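Local coordinates for rieske iron-sulfur protein soxF (Sulfolobus acidocaldarius, PDB 1JM1), which carries a Rieske-type [2Fe-2S] cluster and probably passes electrons along the archaeal respiratory chain as part of a quinol oxidase, at residues Q23-S28 / L46-A51; G73-I78 / I150-Y155; S91-H96 / P189-S194; Q104-S109 / L115-A120; S129-A132 / V138-S141. All blocks are in the same frame, centred on the assembly; numbering follows the deposited sequence. Where two conformers were deposited one is given.

Contact 1 (Q23-S28 / L46-A51); sequences QQIKSS and LVDLQA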
# COMPACT_ATOMS: atom_id res chain seq x y z
N GLN A 23 14.05 -8.02 -9.85
CA GLN A 23 15.32 -7.45 -10.32
C GLN A 23 15.67 -6.27 -9.48
O GLN A 23 16.87 -6.01 -9.19
CB GLN A 23 15.31 -7.17 -11.80
CG GLN A 23 16.61 -6.47 -12.35
CD GLN A 23 17.88 -7.29 -12.17
OE1 GLN A 23 17.98 -8.51 -12.24
NE2 GLN A 23 18.94 -6.56 -11.83
N GLN A 24 14.69 -5.42 -9.11
CA GLN A 24 14.99 -4.29 -8.31
C GLN A 24 15.51 -4.73 -6.95
O GLN A 24 16.52 -4.19 -6.40
CB GLN A 24 13.68 -3.43 -8.14
CG GLN A 24 13.99 -2.25 -7.19
CD GLN A 24 12.74 -1.39 -7.05
OE1 GLN A 24 12.33 -0.66 -7.96
NE2 GLN A 24 12.14 -1.47 -5.87
N ILE A 25 14.87 -5.73 -6.31
CA ILE A 25 15.33 -6.20 -5.04
C ILE A 25 16.74 -6.76 -5.13
O ILE A 25 17.61 -6.44 -4.33
CB ILE A 25 14.35 -7.24 -4.47
CG1 ILE A 25 13.03 -6.60 -4.14
CG2 ILE A 25 14.99 -8.02 -3.27
CD1 ILE A 25 11.89 -7.58 -3.83
N LYS A 26 17.02 -7.55 -6.17
CA LYS A 26 18.36 -8.11 -6.32
C LYS A 26 19.44 -7.08 -6.58
O LYS A 26 20.54 -7.18 -6.04
CB LYS A 26 18.33 -9.07 -7.50
CG LYS A 26 17.58 -10.25 -7.08
N SER A 27 19.12 -6.06 -7.35
CA SER A 27 20.14 -5.13 -7.78
C SER A 27 20.37 -4.04 -6.77
O SER A 27 21.48 -3.56 -6.55
CB SER A 27 19.85 -4.64 -9.25
OG SER A 27 18.64 -3.87 -9.23
N SER A 28 19.33 -3.57 -6.12
CA SER A 28 19.41 -2.36 -5.29
C SER A 28 19.08 -2.63 -3.84
O SER A 28 19.31 -1.84 -2.96
CB SER A 28 18.44 -1.30 -5.85
OG SER A 28 17.11 -1.62 -5.52
N LEU A 46 3.88 -0.93 -3.69
CA LEU A 46 4.06 -2.35 -3.47
C LEU A 46 5.17 -2.54 -2.49
O LEU A 46 6.14 -1.78 -2.49
CB LEU A 46 4.50 -3.14 -4.76
CG LEU A 46 3.77 -3.12 -6.01
CD1 LEU A 46 4.43 -4.01 -7.09
CD2 LEU A 46 2.35 -3.66 -5.84
N VAL A 47 5.07 -3.59 -1.69
CA VAL A 47 6.17 -3.98 -0.79
C VAL A 47 6.23 -5.49 -0.74
O VAL A 47 5.20 -6.16 -0.59
CB VAL A 47 6.03 -3.36 0.59
CG1 VAL A 47 4.71 -3.71 1.30
CG2 VAL A 47 7.25 -3.70 1.48
N ASP A 48 7.44 -6.03 -0.89
CA ASP A 48 7.69 -7.45 -0.65
C ASP A 48 8.02 -7.57 0.81
O ASP A 48 9.12 -7.21 1.27
CB ASP A 48 8.75 -8.01 -1.55
CG ASP A 48 8.94 -9.51 -1.31
OD1 ASP A 48 8.79 -10.01 -0.22
OD2 ASP A 48 9.40 -10.18 -2.28
N LEU A 49 7.04 -8.05 1.63
CA LEU A 49 7.23 -8.07 3.06
C LEU A 49 8.27 -9.08 3.48
O LEU A 49 8.87 -8.88 4.58
CB LEU A 49 5.95 -8.26 3.82
CG LEU A 49 4.97 -7.06 3.81
CD1 LEU A 49 3.70 -7.38 4.58
CD2 LEU A 49 5.58 -5.81 4.44
N GLN A 50 8.55 -10.11 2.72
CA GLN A 50 9.63 -11.05 3.07
C GLN A 50 10.98 -10.43 2.79
O GLN A 50 11.90 -10.55 3.61
CB GLN A 50 9.40 -12.37 2.31
CG GLN A 50 10.53 -13.38 2.59
CD GLN A 50 10.17 -14.75 1.96
OE1 GLN A 50 10.33 -15.68 2.69
NE2 GLN A 50 9.89 -14.82 0.72
N ALA A 51 11.15 -9.76 1.63
CA ALA A 51 12.40 -9.07 1.41
C ALA A 51 12.65 -8.01 2.48
O ALA A 51 13.77 -7.84 2.96
CB ALA A 51 12.41 -8.46 -0.00
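I25, on helix 18-28, packs against D48 and A51 at the corner where strand 43-48 turns into helix 49-53, a corner closed by an aspartate N-cap. The tight part is small and centres on one methyl group. I25 CD1 lies 3.9 Å from D48 CB and 4.0 Å from A51 CB, and I25 CG2 adds a looser approach to that same alanine methyl. The extended isoleucine chain (chi2 169°) carries CD1 out from the helix into this corner, crossing the D48 side chain at about a right angle. D48 is held by its cap: its OD1 accepts from A51 N at 3.0 Å in a nearly straight bond, takes a weaker bond from Q50 N, and is also bonded to T86 OG1. The carboxylate can therefore serve the helix start while its CB faces the isoleucine.

A51 is the exposed end of the contact, and on helix 18-28 Q23, K26, S27 and S28 are exposed too. There S27 and S28 turn their hydroxyls back onto their own helix, and the K26 side chain is not modelled beyond CG. S27 OG bonds Q23 O at 2.8 Å, reaching it from the face of the carbonyl plane opposite to that used by S27 N.

Contact 2 (G73-I78 / I150-Y155); sequences GQIQTI and IVILDY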
# COMPACT_ATOMS: atom_id res chain seq x y z
N GLY A 73 -15.91 -4.94 1.24
CA GLY A 73 -16.03 -5.01 2.67
C GLY A 73 -16.10 -6.42 3.23
O GLY A 73 -16.01 -6.61 4.44
N GLN A 74 -16.27 -7.42 2.37
CA GLN A 74 -16.36 -8.80 2.81
C GLN A 74 -15.03 -9.51 2.78
O GLN A 74 -14.90 -10.65 3.21
CB GLN A 74 -17.40 -9.54 1.97
CG GLN A 74 -17.76 -10.89 2.54
CD GLN A 74 -19.00 -11.49 1.92
OE1 GLN A 74 -19.37 -11.08 0.78
NE2 GLN A 74 -19.60 -12.47 2.58
N ILE A 75 -13.99 -8.87 2.27
CA ILE A 75 -12.65 -9.48 2.24
C ILE A 75 -12.18 -9.59 3.70
O ILE A 75 -12.13 -8.61 4.43
CB ILE A 75 -11.69 -8.64 1.40
CG1 ILE A 75 -12.13 -8.65 -0.07
CG2 ILE A 75 -10.27 -9.12 1.57
CD1 ILE A 75 -11.36 -7.65 -0.93
N GLN A 76 -11.85 -10.84 4.13
CA GLN A 76 -11.39 -11.03 5.49
C GLN A 76 -9.90 -10.87 5.65
O GLN A 76 -9.43 -10.41 6.72
CB GLN A 76 -11.79 -12.45 6.01
CG GLN A 76 -13.28 -12.55 6.16
CD GLN A 76 -13.65 -13.97 6.57
OE1 GLN A 76 -13.44 -14.33 7.75
NE2 GLN A 76 -14.15 -14.70 5.64
N THR A 77 -9.14 -11.30 4.66
CA THR A 77 -7.69 -11.27 4.68
C THR A 77 -7.20 -10.92 3.30
O THR A 77 -7.91 -11.08 2.31
CB THR A 77 -7.05 -12.57 5.11
OG1 THR A 77 -7.24 -13.51 4.02
CG2 THR A 77 -7.65 -13.14 6.43
N ILE A 78 -6.00 -10.38 3.26
CA ILE A 78 -5.30 -10.02 2.03
C ILE A 78 -4.16 -11.00 1.84
O ILE A 78 -3.27 -11.09 2.70
CB ILE A 78 -4.79 -8.58 2.09
CG1 ILE A 78 -5.89 -7.58 2.36
CG2 ILE A 78 -4.02 -8.25 0.77
CD1 ILE A 78 -6.93 -7.54 1.47
N ILE A 150 -5.20 -0.65 2.17
CA ILE A 150 -4.54 -1.68 1.37
C ILE A 150 -5.06 -1.61 -0.06
O ILE A 150 -6.26 -1.49 -0.29
CB ILE A 150 -4.77 -3.09 1.98
CG1 ILE A 150 -4.12 -3.16 3.35
CG2 ILE A 150 -4.29 -4.19 1.05
CD1 ILE A 150 -4.54 -4.39 4.16
N VAL A 151 -4.14 -1.73 -1.01
CA VAL A 151 -4.45 -1.89 -2.41
C VAL A 151 -4.45 -3.40 -2.69
O VAL A 151 -3.44 -4.09 -2.49
CB VAL A 151 -3.43 -1.16 -3.29
CG1 VAL A 151 -3.77 -1.42 -4.78
CG2 VAL A 151 -3.42 0.32 -2.98
N ILE A 152 -5.60 -3.89 -3.11
CA ILE A 152 -5.78 -5.33 -3.40
C ILE A 152 -5.09 -5.62 -4.73
O ILE A 152 -5.29 -4.89 -5.71
CB ILE A 152 -7.26 -5.68 -3.39
CG1 ILE A 152 -7.89 -5.24 -2.06
CG2 ILE A 152 -7.43 -7.18 -3.69
CD1 ILE A 152 -9.40 -5.18 -2.25
N LEU A 153 -4.27 -6.67 -4.74
CA LEU A 153 -3.52 -7.08 -5.90
C LEU A 153 -4.00 -8.40 -6.42
O LEU A 153 -4.52 -9.25 -5.69
CB LEU A 153 -2.03 -7.20 -5.53
CG LEU A 153 -1.36 -5.96 -4.96
CD1 LEU A 153 0.09 -6.28 -4.58
CD2 LEU A 153 -1.43 -4.78 -5.94
N ASP A 154 -3.74 -8.62 -7.70
CA ASP A 154 -3.98 -9.88 -8.40
C ASP A 154 -2.74 -10.17 -9.25
O ASP A 154 -2.37 -9.35 -10.12
CB ASP A 154 -5.22 -9.80 -9.24
CG ASP A 154 -5.62 -11.09 -9.93
OD1 ASP A 154 -5.20 -12.15 -9.47
OD2 ASP A 154 -6.46 -11.04 -10.85
N TYR A 155 -2.16 -11.33 -9.14
CA TYR A 155 -1.02 -11.77 -9.92
C TYR A 155 -1.54 -12.72 -11.02
O TYR A 155 -2.19 -13.71 -10.73
CB TYR A 155 -0.01 -12.47 -8.99
CG TYR A 155 1.12 -13.16 -9.68
CD1 TYR A 155 2.21 -12.46 -10.23
CD2 TYR A 155 1.16 -14.53 -9.75
CE1 TYR A 155 3.27 -13.13 -10.83
CE2 TYR A 155 2.20 -15.19 -10.36
CZ TYR A 155 3.22 -14.51 -10.94
OH TYR A 155 4.27 -15.11 -11.62
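I78 and I150 slide past each other in opposite directions, whereas I75 and I152 approach tip to tip; these two orientations define the contact. In the first pair, I78 CG1 runs along I150 with CD1 of I150 at 3.9 Å, and the CG2 methyls of I78 and I150 are 4.1 Å apart. Because I78 is folded at its second torsion (chi2 -59°), its CD1 is turned toward I152, 4.3 Å from I152 CG1. I75 and I152 instead have extended chains, and their CD1 atoms meet at 3.4 Å. That spacing is tighter than usual for methyl groups, but I152 was deposited in two conformers, so the closeness is doubtful.

The backbones stay apart, the nearest CA atoms being those of I78 and I152 at 7.2 Å. Strand 77-79 pairs with strand 59-61; strand 151-155 pairs with 161-167, which in turn pairs with 13-17, and V151 has a backbone hydrogen bond with A89. The isoleucines thus join two separate sheets, with L7 and L72 also touching I152 and F90 touching I150. All four groups are branched hydrocarbons, so the join rests on van der Waals contact and the exclusion of water, with no polar bond to fix its direction.

Contact 3 (S91-H96 / P189-S194); sequences SDVCVH and PRYSYS. With FES (Fe2/s2 (inorganic) cluster), chain C.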
# COMPACT_ATOMS: atom_id res chain seq x y z
N SER A 91 -1.86 2.30 0.22
CA SER A 91 -1.84 3.73 -0.05
C SER A 91 -0.58 4.36 0.56
O SER A 91 -0.13 3.99 1.63
CB SER A 91 -3.07 4.38 0.58
OG SER A 91 -3.07 5.79 0.39
N ASP A 92 -0.05 5.37 -0.16
CA ASP A 92 1.07 6.16 0.33
C ASP A 92 0.63 7.48 0.95
O ASP A 92 1.50 8.34 1.15
CB ASP A 92 2.08 6.39 -0.77
CG ASP A 92 3.40 6.92 -0.31
OD1 ASP A 92 3.85 6.42 0.79
OD2 ASP A 92 4.03 7.75 -0.98
N VAL A 93 -0.64 7.65 1.27
CA VAL A 93 -1.18 8.88 1.87
C VAL A 93 -1.65 8.57 3.28
O VAL A 93 -2.55 7.73 3.49
CB VAL A 93 -2.26 9.51 1.01
CG1 VAL A 93 -2.76 10.82 1.70
CG2 VAL A 93 -1.80 9.79 -0.41
N CYS A 94 -1.04 9.23 4.27
CA CYS A 94 -1.44 9.07 5.65
C CYS A 94 -2.88 9.46 5.87
O CYS A 94 -3.35 10.49 5.37
CB CYS A 94 -0.52 9.98 6.50
SG CYS A 94 -0.74 9.74 8.28
N VAL A 95 -3.61 8.63 6.62
CA VAL A 95 -5.04 8.86 6.88
C VAL A 95 -5.27 9.70 8.14
O VAL A 95 -6.42 9.91 8.53
CB VAL A 95 -5.84 7.57 6.87
CG1 VAL A 95 -5.90 7.00 5.44
CG2 VAL A 95 -5.34 6.51 7.81
N HIS A 96 -4.22 10.22 8.77
CA HIS A 96 -4.38 11.25 9.80
C HIS A 96 -4.64 12.59 9.13
O HIS A 96 -5.77 13.09 9.17
CB HIS A 96 -3.16 11.29 10.68
CG HIS A 96 -3.23 12.42 11.69
ND1 HIS A 96 -2.24 13.36 11.79
CD2 HIS A 96 -4.25 12.72 12.55
CE1 HIS A 96 -2.64 14.21 12.71
NE2 HIS A 96 -3.83 13.87 13.19
N PRO A 189 -8.72 17.62 -6.79
CA PRO A 189 -7.55 18.41 -7.13
C PRO A 189 -6.58 18.59 -5.97
O PRO A 189 -5.43 18.90 -6.24
CB PRO A 189 -8.13 19.76 -7.56
CG PRO A 189 -9.52 19.57 -7.72
CD PRO A 189 -9.96 18.38 -7.03
N ARG A 190 -7.00 18.45 -4.73
CA ARG A 190 -6.07 18.56 -3.62
C ARG A 190 -5.05 17.42 -3.59
O ARG A 190 -4.01 17.54 -2.93
CB ARG A 190 -6.76 18.68 -2.31
CG ARG A 190 -7.66 19.88 -2.15
CD ARG A 190 -7.96 20.14 -0.67
NE ARG A 190 -8.96 21.21 -0.59
CZ ARG A 190 -9.52 21.56 0.55
NH1 ARG A 190 -9.13 20.99 1.70
NH2 ARG A 190 -10.45 22.47 0.56
N TYR A 191 -5.33 16.31 -4.30
CA TYR A 191 -4.37 15.22 -4.42
C TYR A 191 -3.33 15.63 -5.45
O TYR A 191 -3.43 15.34 -6.65
CB TYR A 191 -5.07 13.92 -4.81
CG TYR A 191 -5.43 13.06 -3.61
CD1 TYR A 191 -6.26 13.50 -2.58
CD2 TYR A 191 -4.91 11.76 -3.50
CE1 TYR A 191 -6.56 12.67 -1.49
CE2 TYR A 191 -5.19 10.95 -2.42
CZ TYR A 191 -6.02 11.41 -1.42
OH TYR A 191 -6.26 10.55 -0.38
N SER A 192 -2.26 16.27 -5.07
CA SER A 192 -1.28 16.70 -6.08
C SER A 192 -0.01 15.93 -5.91
O SER A 192 1.01 16.26 -6.48
CB SER A 192 -1.16 18.32 -6.01
OG SER A 192 -0.57 18.48 -4.78
N TYR A 193 0.16 14.86 -5.13
CA TYR A 193 1.28 14.02 -4.74
C TYR A 193 1.96 13.44 -5.99
O TYR A 193 1.23 12.98 -6.95
CB TYR A 193 0.82 12.82 -3.90
CG TYR A 193 -0.03 13.18 -2.71
CD1 TYR A 193 -1.40 13.08 -2.78
CD2 TYR A 193 0.54 13.61 -1.54
CE1 TYR A 193 -2.19 13.39 -1.69
CE2 TYR A 193 -0.24 13.93 -0.40
CZ TYR A 193 -1.59 13.83 -0.49
OH TYR A 193 -2.45 14.14 0.53
N SER A 194 3.21 13.51 -5.92
CA SER A 194 4.05 12.74 -6.92
C SER A 194 4.37 11.28 -6.48
O SER A 194 4.30 10.87 -5.41
CB SER A 194 5.30 13.46 -7.30
OG SER A 194 5.85 14.00 -6.12
FE1 FES C . 0.64 11.45 9.10
FE2 FES C . -0.40 13.32 10.77
S1 FES C . 0.69 11.44 11.37
S2 FES C . -0.36 13.39 8.52
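A buried valine-on-tyrosine contact, V93 with Y193 and Y191, joins the first cluster-binding loop to the long C-terminal loop of the protein. The V93 CG2 methyl sits over a face of the Y193 ring, 4.0 Å from its centroid and 17° off the normal, which meets the geometry of a CH-pi contact; Y193 was deposited in two conformers, and this describes one. With CG1 anti to the backbone N (chi1 -179°), the other methyl is carried to the phenol end, 3.5 Å from Y193 OH, while CG2 also approaches Y191 CE2 at 4.1 Å.

The rings brace each other: Y193 CE1 lies 3.6 Å above the Y191 plane, offset toward its rim, and Y191 CG lies in the plane of Y193 at its edge. Their hydroxyls are engaged elsewhere, Y193 OH with G98 O and Y191 OH with F172 O. Replacing V93 by an alanine removes both methyls and would probably open a gap over the Y193 face, setting that ring freer to turn.

V93 is also tied into the loop by an ST turn, its N donating to S91 OG at 3.2 Å. Just beyond it, C94 SG binds iron FE1 at 2.3 Å and H96 ND1 binds iron FE2 at 2.1 Å; H96 N donates to C94 SG. With C124 and H127 from the second loop completing the ligands, one iron bound by two cysteines and the other by two histidines, this is the Rieske [2Fe-2S] site.

Contact 4 (Q104-S109 / L115-A120); sequences QVIVSS and LYAKGA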
# COMPACT_ATOMS: atom_id res chain seq x y z
N GLN A 104 9.98 4.82 1.29
CA GLN A 104 11.29 4.58 0.67
C GLN A 104 12.47 4.80 1.61
O GLN A 104 13.58 4.45 1.28
CB GLN A 104 11.50 5.49 -0.59
CG GLN A 104 11.62 6.99 -0.32
CD GLN A 104 10.46 7.78 -0.04
OE1 GLN A 104 9.37 7.36 0.22
NE2 GLN A 104 10.62 9.12 0.14
N VAL A 105 12.22 5.44 2.77
CA VAL A 105 13.30 5.74 3.73
C VAL A 105 13.35 4.57 4.70
O VAL A 105 12.47 4.43 5.56
CB VAL A 105 13.12 7.06 4.41
CG1 VAL A 105 14.26 7.29 5.42
CG2 VAL A 105 13.04 8.23 3.40
N ILE A 106 14.32 3.68 4.53
CA ILE A 106 14.38 2.45 5.30
C ILE A 106 15.17 2.70 6.59
O ILE A 106 16.31 3.22 6.50
CB ILE A 106 15.00 1.30 4.49
CG1 ILE A 106 14.36 1.15 3.10
CG2 ILE A 106 15.02 0.05 5.32
CD1 ILE A 106 12.84 0.91 3.11
N VAL A 107 14.55 2.47 7.73
CA VAL A 107 15.10 2.88 9.00
C VAL A 107 15.29 1.65 9.90
O VAL A 107 14.70 0.55 9.71
CB VAL A 107 14.28 3.99 9.68
CG1 VAL A 107 14.23 5.21 8.78
CG2 VAL A 107 12.88 3.55 10.05
N SER A 108 16.12 1.90 10.93
CA SER A 108 16.46 0.80 11.86
C SER A 108 15.96 1.04 13.26
O SER A 108 16.30 0.29 14.16
CB SER A 108 18.03 0.59 11.78
OG SER A 108 18.60 1.76 12.31
N SER A 109 15.10 2.04 13.46
CA SER A 109 14.48 2.29 14.69
C SER A 109 12.98 2.64 14.47
O SER A 109 12.66 3.36 13.54
CB SER A 109 15.04 3.61 15.25
OG SER A 109 14.68 3.70 16.53
N LEU A 115 10.20 3.63 6.95
CA LEU A 115 9.77 2.24 7.00
C LEU A 115 10.79 1.46 7.81
O LEU A 115 11.94 1.26 7.39
CB LEU A 115 9.62 1.70 5.59
CG LEU A 115 9.15 0.23 5.47
CD1 LEU A 115 7.87 -0.02 6.23
CD2 LEU A 115 9.01 -0.15 4.03
N TYR A 116 10.39 1.05 9.00
CA TYR A 116 11.21 0.24 9.92
C TYR A 116 11.16 -1.18 9.38
O TYR A 116 10.16 -1.88 9.57
CB TYR A 116 10.67 0.37 11.35
CG TYR A 116 11.35 -0.53 12.34
CD1 TYR A 116 10.64 -1.39 13.12
CD2 TYR A 116 12.78 -0.52 12.46
CE1 TYR A 116 11.23 -2.22 14.06
CE2 TYR A 116 13.37 -1.37 13.39
CZ TYR A 116 12.62 -2.23 14.16
OH TYR A 116 13.23 -3.02 15.08
N ALA A 117 12.20 -1.60 8.71
CA ALA A 117 12.14 -2.84 7.94
C ALA A 117 11.91 -4.05 8.81
O ALA A 117 11.10 -4.92 8.50
CB ALA A 117 13.46 -3.00 7.15
N LYS A 118 12.63 -4.12 9.96
CA LYS A 118 12.52 -5.34 10.77
C LYS A 118 11.10 -5.54 11.23
O LYS A 118 10.64 -6.69 11.37
CB LYS A 118 13.44 -5.24 11.97
CG LYS A 118 13.46 -6.45 12.85
CD LYS A 118 14.57 -6.30 13.96
CE LYS A 118 14.35 -7.24 15.13
NZ LYS A 118 14.81 -6.87 16.52
N GLY A 119 10.38 -4.48 11.51
CA GLY A 119 9.01 -4.58 12.03
C GLY A 119 7.93 -4.35 11.00
O GLY A 119 6.76 -4.42 11.37
N ALA A 120 8.26 -4.00 9.78
CA ALA A 120 7.30 -3.59 8.77
C ALA A 120 6.38 -2.51 9.27
O ALA A 120 5.17 -2.52 9.00
CB ALA A 120 6.53 -4.78 8.20
O HOH W 1 14.99 -2.27 10.32
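Strands 105-107 and 114-116 run parallel, I106 facing L115 and V107 facing Y116, with L115 N donating to V105 O at 2.8 Å and V107 N to L115 O at 2.9 Å. A117 N continues the pattern with a weak bond to V107 O.

On one face of the sheet, I106 and L115 lie side by side and point the same way, I106 CD1 4.1 Å from L115 CD2; I106 CG2 also touches A117 CB at 3.9 Å. L115 and A117 further pack on L52 of helix 49-53. On the other face, V107 CG2 approaches Y116 CB. The Y116 ring, swung out with CG anti to the backbone N (chi1 174°), reaches along the end of the neighbouring strand: CD2 comes to 3.5 Å from V107 O, which lies at the ring's edge, and 3.6 Å from S109 N, while CE2 is 3.5 Å from S108 O. K118 N stands over the centre of one ring face. Cutting Y116 back to an alanine would probably strip the S108-S109 backbone of its aromatic neighbour and open a gap there.

Water 1 bridges V107 O to K118 N. The strands are thus joined chiefly by amide bonds, the Y116 CD2 edge probably adding a weak electrostatic attraction to V107 O.

Contact 5 (S129-A132 / V138-S141); sequences SIYA and VVVS. With FES (Fe2/s2 (inorganic) cluster), chain C.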
# COMPACT_ATOMS: atom_id res chain seq x y z
N SER A 129 2.11 9.03 13.31
CA SER A 129 1.33 7.82 13.12
C SER A 129 2.22 6.69 12.65
O SER A 129 3.06 6.88 11.78
CB SER A 129 0.20 8.04 12.11
OG SER A 129 -0.71 8.98 12.56
N ILE A 130 2.01 5.50 13.24
CA ILE A 130 2.75 4.30 12.84
C ILE A 130 1.75 3.24 12.43
O ILE A 130 0.90 2.85 13.24
CB ILE A 130 3.71 3.79 13.91
CG1 ILE A 130 4.69 4.92 14.36
CG2 ILE A 130 4.46 2.56 13.43
CD1 ILE A 130 5.68 4.49 15.44
N TYR A 131 1.91 2.74 11.22
CA TYR A 131 1.07 1.69 10.63
C TYR A 131 1.83 0.40 10.58
O TYR A 131 2.94 0.33 10.03
CB TYR A 131 0.65 2.10 9.24
CG TYR A 131 -0.07 3.43 9.14
CD1 TYR A 131 0.61 4.58 8.71
CD2 TYR A 131 -1.41 3.54 9.49
CE1 TYR A 131 -0.07 5.78 8.63
CE2 TYR A 131 -2.09 4.74 9.36
CZ TYR A 131 -1.41 5.86 8.92
OH TYR A 131 -2.12 7.02 8.76
N ALA A 132 1.24 -0.68 11.15
CA ALA A 132 1.87 -1.98 11.19
C ALA A 132 1.46 -2.74 9.94
O ALA A 132 0.39 -3.36 9.87
CB ALA A 132 1.46 -2.70 12.45
N VAL A 138 -2.84 -1.56 10.54
CA VAL A 138 -3.44 -1.00 11.75
C VAL A 138 -2.48 -0.02 12.42
O VAL A 138 -1.27 -0.11 12.32
CB VAL A 138 -3.88 -2.11 12.70
CG1 VAL A 138 -4.96 -2.98 12.06
CG2 VAL A 138 -2.76 -2.94 13.19
N VAL A 139 -3.10 0.93 13.13
CA VAL A 139 -2.33 1.99 13.80
C VAL A 139 -1.82 1.48 15.13
O VAL A 139 -2.64 1.06 15.98
CB VAL A 139 -3.22 3.25 13.97
CG1 VAL A 139 -2.40 4.35 14.70
CG2 VAL A 139 -3.73 3.71 12.62
N VAL A 140 -0.53 1.54 15.36
CA VAL A 140 0.11 1.11 16.60
C VAL A 140 0.67 2.27 17.39
O VAL A 140 1.12 2.04 18.52
CB VAL A 140 1.12 -0.02 16.35
CG1 VAL A 140 0.43 -1.32 15.85
CG2 VAL A 140 2.22 0.37 15.40
N SER A 141 0.70 3.46 16.86
CA SER A 141 1.12 4.65 17.59
C SER A 141 0.63 5.85 16.85
O SER A 141 0.41 5.81 15.65
CB SER A 141 2.70 4.68 17.64
OG SER A 141 3.12 5.68 18.56
FE1 FES C . 0.64 11.45 9.10
FE2 FES C . -0.40 13.32 10.77
S1 FES C . 0.69 11.44 11.37
S2 FES C . -0.36 13.39 8.52
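The Y131 ring meets the V139 CG2 methyl obliquely, its CE2 atom 3.8 Å away, the two side chains lying side by side and pointing the same way. C94, A144 and L148 also touch Y131, and its hydroxyl is bonded to V95 N. Among the flat peptide groups, A132 N donates to V138 O at 2.8 Å and I130 N to S141 O at 2.9 Å.

I130 O accepts from V140 N, while I130 N donates one residue further on, to S141 O. V140 and S141 together therefore face I130, an arrangement that fits a beta bulge in this hairpin, whose strand axes make 129°. Side chains fill in around it. I130 CD1 touches S141 CB at 3.7 Å, and the CG2 methyls of I130 and V140 meet at the same spacing as the two side chains cross at about a right angle. V140 CG1 reaches A132 CB at 3.8 Å.

S129, just before the strand, brings its OG to 3.1 Å from cluster sulfide S1. A hydroxyl so near would probably stabilise negative charge on the cluster, consistent with the role of the equivalent serine in raising the reduction potential of related Rieske proteins.

Contacts 3 and 5 converge on the [2Fe-2S] cluster: besides both touching it, they meet where Y131 OH lies 3.1 Å from C94 SG. Contact 5 is nested in the chain loop that contact 3 closes. Contact 4 belongs to the same mixed sheet as contact 5, and the side chains of Y116 and V140 each come to about 5 Å from a bound magnesium ion, but the L115 side chain is about 14 Å from the cluster. Contacts 1 and 2 lie away from the annotated sites. Contact 1 touches contact 2 through L46 CD2 and L153 CD1 at 3.7 Å, and contact 4 through L49 CD2 and A120 CB at 4.0 Å. Contact 2 reaches contact 3 through V151 CG2, near S91 N.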